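Local coordinates for protein 4-amino-4-deoxy-L-arabinose transferase or related glycosyltransferases of PMT family (Cupriavidus metallidurans, PDB 5EZM) that probably transfers 4-amino-4-deoxy-L-arabinose from a polyprenyl phosphate carrier to lipid A, as a zinc-binding membrane glycosyltransferase of the GT-C fold, at residues A300-K305 against G373-G378; K530-G535 against P552-Y557. All coordinates share one frame; numbering follows the deposited sequence.

Interaction 1 (A300-K305 against G373-G378); sequences AGIFPK and GKQLIG. With MPG ([(Z)-octadec-9-enyl] (2R)-2,3-bis(oxidanyl)propanoate), chain I; MPG ([(Z)-octadec-9-enyl] (2R)-2,3-bis(oxidanyl)propanoate), chain O; MPG ([(Z)-octadec-9-enyl] (2R)-2,3-bis(oxidanyl)propanoate), chain E.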
# COMPACT_ATOMS: atom_id res chain seq x y z
N ALA A 300 10.98 -12.47 -13.24
CA ALA A 300 10.21 -13.69 -13.49
C ALA A 300 11.08 -14.76 -14.14
O ALA A 300 10.96 -15.95 -13.82
CB ALA A 300 9.00 -13.38 -14.36
N GLY A 301 11.98 -14.35 -15.04
CA GLY A 301 12.86 -15.29 -15.71
C GLY A 301 13.76 -16.09 -14.78
O GLY A 301 14.24 -17.16 -15.16
N ILE A 302 14.01 -15.59 -13.57
CA ILE A 302 14.83 -16.32 -12.61
C ILE A 302 13.99 -16.92 -11.49
O ILE A 302 14.55 -17.36 -10.47
CB ILE A 302 15.95 -15.44 -12.02
CG1 ILE A 302 15.38 -14.33 -11.14
CG2 ILE A 302 16.83 -14.87 -13.13
CD1 ILE A 302 16.42 -13.63 -10.30
N PHE A 303 12.67 -16.97 -11.64
CA PHE A 303 11.84 -17.63 -10.64
C PHE A 303 12.27 -19.06 -10.35
O PHE A 303 12.29 -19.44 -9.16
CB PHE A 303 10.36 -17.57 -11.05
CG PHE A 303 9.55 -16.58 -10.26
CD1 PHE A 303 9.52 -16.64 -8.87
CD2 PHE A 303 8.82 -15.59 -10.90
CE1 PHE A 303 8.78 -15.73 -8.14
CE2 PHE A 303 8.08 -14.67 -10.16
CZ PHE A 303 8.06 -14.75 -8.78
N PRO A 304 12.63 -19.90 -11.33
CA PRO A 304 13.22 -21.20 -10.97
C PRO A 304 14.48 -21.07 -10.14
O PRO A 304 14.64 -21.78 -9.14
CB PRO A 304 13.49 -21.85 -12.34
CG PRO A 304 12.51 -21.22 -13.25
CD PRO A 304 12.38 -19.81 -12.78
N LYS A 305 15.38 -20.16 -10.52
CA LYS A 305 16.62 -19.96 -9.79
C LYS A 305 16.39 -19.42 -8.38
O LYS A 305 17.34 -19.40 -7.59
CB LYS A 305 17.55 -19.03 -10.58
CG LYS A 305 18.24 -19.73 -11.74
CD LYS A 305 18.75 -18.76 -12.79
CE LYS A 305 19.44 -19.52 -13.93
NZ LYS A 305 19.77 -18.65 -15.09
N GLY A 373 22.60 -12.24 -19.69
CA GLY A 373 22.25 -11.93 -21.07
C GLY A 373 20.93 -12.56 -21.48
O GLY A 373 20.07 -11.91 -22.08
N LYS A 374 20.76 -13.85 -21.16
CA LYS A 374 19.48 -14.52 -21.40
C LYS A 374 18.33 -13.74 -20.78
O LYS A 374 17.31 -13.47 -21.43
CB LYS A 374 19.52 -15.95 -20.84
CG LYS A 374 20.59 -16.86 -21.42
CD LYS A 374 20.60 -18.19 -20.68
CE LYS A 374 21.42 -19.24 -21.41
NZ LYS A 374 22.81 -18.78 -21.67
N GLN A 375 18.48 -13.37 -19.50
CA GLN A 375 17.43 -12.61 -18.84
C GLN A 375 17.13 -11.31 -19.58
O GLN A 375 15.96 -10.95 -19.77
CB GLN A 375 17.81 -12.33 -17.39
CG GLN A 375 17.87 -13.57 -16.52
CD GLN A 375 16.54 -14.30 -16.47
OE1 GLN A 375 15.48 -13.68 -16.55
NE2 GLN A 375 16.60 -15.62 -16.35
N LEU A 376 18.17 -10.59 -20.01
CA LEU A 376 17.96 -9.33 -20.72
C LEU A 376 17.21 -9.56 -22.03
O LEU A 376 16.39 -8.73 -22.43
CB LEU A 376 19.30 -8.66 -21.00
CG LEU A 376 20.00 -8.00 -19.81
CD1 LEU A 376 21.36 -7.45 -20.23
CD2 LEU A 376 19.12 -6.91 -19.26
N ILE A 377 17.50 -10.67 -22.71
CA ILE A 377 16.78 -10.97 -23.95
C ILE A 377 15.30 -11.20 -23.66
O ILE A 377 14.43 -10.60 -24.30
CB ILE A 377 17.41 -12.19 -24.65
CG1 ILE A 377 18.82 -11.85 -25.14
CG2 ILE A 377 16.53 -12.64 -25.81
CD1 ILE A 377 19.53 -13.01 -25.79
N GLY A 378 15.01 -12.07 -22.69
CA GLY A 378 13.62 -12.33 -22.36
C GLY A 378 12.87 -11.07 -21.97
O GLY A 378 11.76 -10.81 -22.46
C2 MPG I . 11.47 -14.80 -19.75
C3 MPG I . 12.98 -14.95 -19.76
C4 MPG I . 13.42 -16.40 -19.62
C5 MPG I . 14.94 -16.52 -19.44
C6 MPG I . 15.36 -17.95 -19.07
C7 MPG I . 16.87 -18.08 -18.83
C8 MPG I . 17.28 -19.50 -18.35
C1 MPG I . 11.03 -13.34 -19.60
C2 MPG O . 7.91 -18.31 -14.19
C3 MPG O . 8.57 -18.56 -15.55
C4 MPG O . 10.08 -18.65 -15.45
C5 MPG O . 10.76 -19.01 -16.78
C6 MPG O . 12.22 -19.45 -16.59
C7 MPG O . 12.79 -20.14 -17.84
C8 MPG O . 14.05 -20.98 -17.54
C1 MPG O . 6.38 -18.34 -14.25
C2 MPG E . 5.78 -17.78 -5.48
C3 MPG E . 5.19 -18.41 -6.73
C4 MPG E . 5.94 -17.99 -7.99
C5 MPG E . 5.23 -18.43 -9.29
C6 MPG E . 6.12 -18.24 -10.53
C1 MPG E . 5.03 -18.18 -4.21

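Interaction 2 (K530-G535 against P552-Y557); sequences KLWKNG and PTLSMY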
# COMPACT_ATOMS: atom_id res chain seq x y z
N LYS A 530 -36.56 15.86 4.61
CA LYS A 530 -37.05 16.84 5.57
C LYS A 530 -35.92 17.71 6.09
O LYS A 530 -36.09 18.93 6.25
CB LYS A 530 -37.76 16.13 6.72
CG LYS A 530 -38.95 15.29 6.28
CD LYS A 530 -40.05 16.16 5.69
CE LYS A 530 -41.12 15.31 5.03
NZ LYS A 530 -40.56 14.50 3.91
N LEU A 531 -34.76 17.11 6.37
CA LEU A 531 -33.60 17.93 6.74
C LEU A 531 -33.22 18.88 5.62
O LEU A 531 -32.74 19.99 5.88
CB LEU A 531 -32.41 17.03 7.08
CG LEU A 531 -32.15 16.72 8.55
CD1 LEU A 531 -30.93 15.83 8.68
CD2 LEU A 531 -31.96 18.00 9.34
N TRP A 532 -33.45 18.48 4.37
CA TRP A 532 -32.99 19.24 3.21
C TRP A 532 -33.91 20.41 2.91
O TRP A 532 -33.45 21.48 2.52
CB TRP A 532 -32.90 18.30 2.01
CG TRP A 532 -32.37 18.93 0.75
CD1 TRP A 532 -33.10 19.35 -0.32
CD2 TRP A 532 -31.00 19.18 0.43
NE1 TRP A 532 -32.27 19.85 -1.29
CE2 TRP A 532 -30.98 19.76 -0.85
CE3 TRP A 532 -29.79 18.97 1.10
CZ2 TRP A 532 -29.79 20.13 -1.48
CZ3 TRP A 532 -28.62 19.35 0.48
CH2 TRP A 532 -28.63 19.92 -0.79
N LYS A 533 -35.22 20.22 3.10
CA LYS A 533 -36.19 21.27 2.81
C LYS A 533 -36.50 22.15 4.02
O LYS A 533 -36.97 23.27 3.83
CB LYS A 533 -37.49 20.66 2.29
CG LYS A 533 -37.37 20.05 0.90
CD LYS A 533 -38.72 19.61 0.36
CE LYS A 533 -39.28 18.45 1.16
NZ LYS A 533 -40.55 17.95 0.57
N ASN A 534 -36.24 21.67 5.24
CA ASN A 534 -36.58 22.43 6.43
C ASN A 534 -35.41 22.70 7.36
O ASN A 534 -35.53 23.57 8.22
CB ASN A 534 -37.69 21.71 7.22
CG ASN A 534 -38.98 21.58 6.44
OD1 ASN A 534 -39.18 20.60 5.72
ND2 ASN A 534 -39.86 22.57 6.57
N GLY A 535 -34.30 21.99 7.21
CA GLY A 535 -33.16 22.17 8.08
C GLY A 535 -32.32 23.37 7.69
O GLY A 535 -32.76 24.28 6.98
N PRO A 552 -37.26 14.44 -8.84
CA PRO A 552 -38.70 14.71 -8.71
C PRO A 552 -39.16 14.90 -7.28
O PRO A 552 -40.27 15.40 -7.06
CB PRO A 552 -39.35 13.48 -9.35
CG PRO A 552 -38.33 12.42 -9.24
CD PRO A 552 -37.02 13.10 -9.42
N THR A 553 -38.34 14.53 -6.29
CA THR A 553 -38.72 14.62 -4.88
C THR A 553 -38.40 15.99 -4.29
O THR A 553 -39.28 16.68 -3.77
CB THR A 553 -38.03 13.51 -4.09
OG1 THR A 553 -38.46 12.23 -4.56
CG2 THR A 553 -38.34 13.64 -2.60
N LEU A 554 -37.13 16.39 -4.35
CA LEU A 554 -36.70 17.66 -3.79
C LEU A 554 -35.90 18.44 -4.82
O LEU A 554 -35.07 17.87 -5.54
CB LEU A 554 -35.87 17.46 -2.50
CG LEU A 554 -34.75 16.42 -2.47
CD1 LEU A 554 -33.45 17.01 -2.96
CD2 LEU A 554 -34.57 15.88 -1.07
N SER A 555 -36.15 19.74 -4.89
CA SER A 555 -35.42 20.62 -5.79
C SER A 555 -34.08 20.98 -5.17
O SER A 555 -34.02 21.37 -3.99
CB SER A 555 -36.23 21.87 -6.11
OG SER A 555 -36.39 22.69 -4.96
N MET A 556 -33.02 20.86 -5.95
CA MET A 556 -31.67 21.10 -5.48
C MET A 556 -30.89 21.84 -6.56
O MET A 556 -31.05 21.57 -7.75
CB MET A 556 -30.97 19.78 -5.13
CG MET A 556 -31.44 18.61 -5.97
SD MET A 556 -30.93 17.01 -5.32
CE MET A 556 -31.86 15.93 -6.41
N TYR A 557 -30.04 22.76 -6.12
CA TYR A 557 -29.27 23.61 -7.02
C TYR A 557 -27.84 23.09 -7.10
O TYR A 557 -27.18 22.89 -6.07
CB TYR A 557 -29.30 25.06 -6.53
CG TYR A 557 -30.71 25.57 -6.35
CD1 TYR A 557 -31.37 26.22 -7.39
CD2 TYR A 557 -31.39 25.38 -5.16
CE1 TYR A 557 -32.66 26.68 -7.24
CE2 TYR A 557 -32.69 25.84 -5.00
CZ TYR A 557 -33.32 26.48 -6.04
OH TYR A 557 -34.60 26.93 -5.87

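Interaction 1 (A300-K305 against G373-G378)
The side-chain amide of Gln375 reaches across from helix 369-389 to Gly301, tying together two parts of the helical membrane domain of a GT-C fold where the chain leads into helix 303-310. The polar part is one weak hydrogen bond: Gln375 NE2 donates to Gly301 O at 3.1 Å, with an N-H...O angle of 149°. Gly301 has no side chain, and the amide comes up against its backbone, Gln375 OE1 being 3.2 Å from Gly301 CA. A bend in the glutamine chain (chi2 -59°) turns the amide to this place.

Packing comes from Ile302, whose CG2 methyl lies against the flat amide, 3.4 Å from Gln375 CD, the two side chains crossing at about a right angle. Ile302 also touches Ala363 and Leu364 of helix 352-365.

Bound MPG molecules make up the third group. The MPG of chain E lies over one face of the Phe303 ring, its C6 3.7 Å above the plane and offset toward the rim. A serine in place of Phe303 would probably leave that stretch of alkyl chain without its flat apolar support. The MPG of chain O runs past the helix start, its C4 3.7 Å from Pro304 CD, while that of chain I passes Gln375 and Gly378, with Gly378 CA 3.7 Å from its C3.

Interaction 2 (K530-G535 against P552-Y557)
Trp532 and Leu554 make most of this contact through apolar side chains. Leu554 CD1 comes obliquely to the five-membered ring of the indole, 3.5 Å from Trp532 CD1, and Leu554 CD2 reaches the same carbon at 3.8 Å; the two side chains cross nearly at right angles. The indole is carried over from its helix because CG stands anti to the backbone N (chi1 -177°). Further along the ring, Met556 contributes its CB, 3.9 Å from Trp532 CZ2, while its extended thioether leads elsewhere.

In the C-terminal domain, which combines helices with a mixed sheet, this joins the last turn of helix 525-534 to the loop entering outermost strand 557-561. Val568 of the adjoining strand 566-569 touches both Trp532 and Met556, so the indole packs between helix and sheet; the Phe528 ring meets it with planes at about 40°.

Polar approach is slight. Ser555 O lies in the plane of the indole at its edge, 3.6 Å from Trp532 NE1, too long to count as a hydrogen bond. The Trp532 backbone is fastened separately: Asn570 ND2 hydrogen-bonds to Trp532 O.

Followed from the N terminus, the chain meets interaction 1 first. It closes a loop of 67 intervening residues that holds helices 323-339 and 352-365 and brings the residues just before helix 303-310 beside helix 369-389 in the membrane domain. The chain then runs through helices 403-430 and 435-456 into the C-terminal domain, where interaction 2 closes a loop of 16 residues containing strand 539-542 and helix 544-550. The two loops stand in series, neither nested nor crossed. Their centres are 63 Å apart, on opposite sides of the chain's centre, and their nearest atoms about 50 Å, so each ties its own domain without touching the other.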